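Local coordinates for glycoside Hydrolase (Bacteroides uniformis, PDB 5TA0), which probably hydrolyses agarose-type galactans as a family 86 glycoside hydrolase, at residues I539-E544 with P626-H631. Numbering follows the deposited sequence.
Sequences IAAGKE and PDNGGH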
ATOM      1  N   ILE A 539      12.605  21.887  15.640  1.00 13.11           N
ATOM      2  CA  ILE A 539      13.776  21.539  16.447  1.00 13.96           C
ATOM      3  C   ILE A 539      14.722  22.735  16.561  1.00 14.78           C
ATOM      4  O   ILE A 539      15.242  23.222  15.558  1.00 14.99           O
ATOM      5  CB  ILE A 539      14.540  20.346  15.866  1.00 13.35           C
ATOM      6  CG1 ILE A 539      13.647  19.080  15.842  1.00 13.81           C
ATOM      7  CG2 ILE A 539      15.800  20.060  16.700  1.00 14.03           C
ATOM      8  CD1 ILE A 539      14.162  18.010  14.899  1.00 13.37           C
ATOM      9  N   ALA A 540      14.954  23.168  17.799  1.00 15.31           N
ATOM     10  CA  ALA A 540      15.990  24.168  18.109  1.00 16.45           C
ATOM     11  C   ALA A 540      17.054  23.513  18.974  1.00 17.04           C
ATOM     12  O   ALA A 540      16.728  22.719  19.849  1.00 17.27           O
ATOM     13  CB  ALA A 540      15.374  25.337  18.839  1.00 16.88           C
ATOM     14  N   ALA A 541      18.325  23.887  18.778  1.00 17.70           N
ATOM     15  CA  ALA A 541      19.447  23.298  19.534  1.00 18.56           C
ATOM     16  C   ALA A 541      19.276  23.511  21.037  1.00 19.10           C
ATOM     17  O   ALA A 541      18.983  24.621  21.478  1.00 18.47           O
ATOM     18  CB  ALA A 541      20.781  23.889  19.076  1.00 19.08           C
ATOM     19  N   GLY A 542      19.404  22.428  21.798  1.00 19.64           N
ATOM     20  CA  GLY A 542      19.310  22.458  23.249  1.00 20.60           C
ATOM     21  C   GLY A 542      17.930  22.687  23.830  1.00 20.50           C
ATOM     22  O   GLY A 542      17.805  22.758  25.048  1.00 22.81           O
ATOM     23  N   LYS A 543      16.891  22.795  22.994  1.00 20.66           N
ATOM     24  CA  LYS A 543      15.532  23.074  23.469  1.00 21.40           C
ATOM     25  C   LYS A 543      14.755  21.769  23.569  1.00 21.80           C
ATOM     26  O   LYS A 543      14.551  21.067  22.573  1.00 20.94           O
ATOM     27  CB  LYS A 543      14.787  24.016  22.524  1.00 22.32           C
ATOM     28  N   GLU A 544      14.296  21.465  24.769  1.00 21.14           N
ATOM     29  CA  GLU A 544      13.514  20.262  25.023  1.00 21.73           C
ATOM     30  C   GLU A 544      12.182  20.291  24.252  1.00 19.70           C
ATOM     31  O   GLU A 544      11.460  21.275  24.310  1.00 20.84           O
ATOM     32  CB  GLU A 544      13.231  20.168  26.519  1.00 23.53           C
ATOM     33  CG  GLU A 544      12.948  18.766  26.990  1.00 26.41           C
ATOM     34  CD  GLU A 544      12.495  18.690  28.441  1.00 28.99           C
ATOM     35  OE1 GLU A 544      11.998  19.703  29.004  1.00 30.93           O
ATOM     36  OE2 GLU A 544      12.620  17.593  29.006  1.00 32.51           O
ATOM     37  N   PRO A 626      21.173  18.484  19.574  1.00 17.13           N
ATOM     38  CA  PRO A 626      22.341  19.375  19.737  1.00 17.90           C
ATOM     39  C   PRO A 626      22.429  20.494  18.692  1.00 18.91           C
ATOM     40  O   PRO A 626      23.286  21.380  18.816  1.00 20.58           O
ATOM     41  CB  PRO A 626      23.512  18.421  19.566  1.00 18.38           C
ATOM     42  CG  PRO A 626      23.025  17.408  18.584  1.00 18.56           C
ATOM     43  CD  PRO A 626      21.580  17.195  18.990  1.00 17.49           C
ATOM     44  N   ASP A 627      21.551  20.478  17.688  1.00 17.44           N
ATOM     45  CA  ASP A 627      21.659  21.355  16.523  1.00 16.97           C
ATOM     46  C   ASP A 627      20.292  21.880  16.084  1.00 17.19           C
ATOM     47  O   ASP A 627      19.248  21.367  16.525  1.00 16.34           O
ATOM     48  CB  ASP A 627      22.385  20.643  15.384  1.00 16.84           C
ATOM     49  CG  ASP A 627      21.858  19.226  15.116  1.00 16.63           C
ATOM     50  OD1 ASP A 627      20.858  18.796  15.758  1.00 17.50           O
ATOM     51  OD2 ASP A 627      22.472  18.538  14.292  1.00 17.11           O
ATOM     52  N   ASN A 628      20.299  22.945  15.285  1.00 17.17           N
ATOM     53  CA  ASN A 628      19.081  23.622  14.847  1.00 17.59           C
ATOM     54  C   ASN A 628      18.560  23.056  13.533  1.00 16.27           C
ATOM     55  O   ASN A 628      19.349  22.694  12.665  1.00 16.50           O
ATOM     56  CB  ASN A 628      19.345  25.120  14.613  1.00 18.57           C
ATOM     57  CG  ASN A 628      19.635  25.866  15.892  1.00 20.16           C
ATOM     58  OD1 ASN A 628      18.879  25.788  16.855  1.00 20.48           O
ATOM     59  ND2 ASN A 628      20.734  26.614  15.904  1.00 21.76           N
ATOM     60  N   GLY A 629      17.230  22.999  13.403  1.00 16.34           N
ATOM     61  CA  GLY A 629      16.604  22.788  12.101  1.00 15.10           C
ATOM     62  C   GLY A 629      15.778  21.531  12.032  1.00 14.17           C
ATOM     63  O   GLY A 629      16.054  20.533  12.695  1.00 13.79           O
ATOM     64  N   GLY A 630      14.785  21.592  11.166  1.00 13.05           N
ATOM     65  CA  GLY A 630      13.919  20.447  10.906  1.00 12.65           C
ATOM     66  C   GLY A 630      12.829  20.309  11.954  1.00 12.22           C
ATOM     67  O   GLY A 630      12.597  21.185  12.784  1.00 13.08           O
ATOM     68  N   HIS A 631      12.166  19.155  11.906  1.00 11.41           N
ATOM     69  CA  HIS A 631      11.013  18.885  12.755  1.00 11.06           C
ATOM     70  C   HIS A 631      11.008  17.479  13.287  1.00 10.59           C
ATOM     71  O   HIS A 631      11.527  16.558  12.649  1.00 10.57           O
ATOM     72  CB  HIS A 631       9.709  19.043  11.957  1.00 11.04           C
ATOM     73  CG  HIS A 631       9.407  20.440  11.517  1.00 12.05           C
ATOM     74  ND1 HIS A 631       9.995  21.016  10.409  1.00 12.53           N
ATOM     75  CD2 HIS A 631       8.548  21.357  12.008  1.00 12.60           C
ATOM     76  CE1 HIS A 631       9.512  22.237  10.251  1.00 12.75           C
ATOM     77  NE2 HIS A 631       8.646  22.476  11.211  1.00 13.58           N
TER
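Pro-626 meets Ala-541 through its backbone: its carbonyl O lies 3.6 Å from Ala-541 CB, while the proline ring touches Ser-573. At Asp-627 the main chain again does the touching, carbonyl O lying 3.7 Å from Ile-539 CG2; the carboxylate is engaged elsewhere, OD1 in a salt bridge with Arg-568 and OD2 accepting from the backbone N of Ser-573. Asn-628 reaches across with its amide. CG stands anti to its own carbonyl carbon (chi1 -68°), a setting that brings OD1 to 2.8 Å from Ala-541 N. This N-H...O bond is almost straight (178°), yet the N-H comes from above the amide carbonyl plane, 42° out of it, rather than along a lone pair. Ala-541 is the second residue of a type II turn running from Ala-540 to Lys-543, with Gly-542 at the positive-phi position; the turn links strands 523-538 and 545-549, which belong to different sheets. Facing it, 626-631, within the beta porphyranase A C-terminal family region, leads from strand 619-624 into strand 631-642, the antiparallel neighbour of 523-538. Gly-629 N donates to Ile-539 O (2.9 Å), and its own O takes a bond from Arg-568. Its extended, positive-phi backbone would jam a CB against the preceding carbonyl. Gly-630 O accepts from Ile-539 N (2.9 Å), so both backbone polar groups of the isoleucine are gripped by this one loop. Ile-539 CD1 lies 3.6 Å from His-631 C; CG1 stands beside the isoleucine's backbone N, leaving CG2 by Asp-627 O. An alanine at Ile-539 would keep both backbone bonds but is likely to leave a gap beside Asp-627 O and the His-631 carbonyl, where CG2 and CD1 now lie. The imidazole of His-631 meets the ring of Phe-257, the planes steeply inclined.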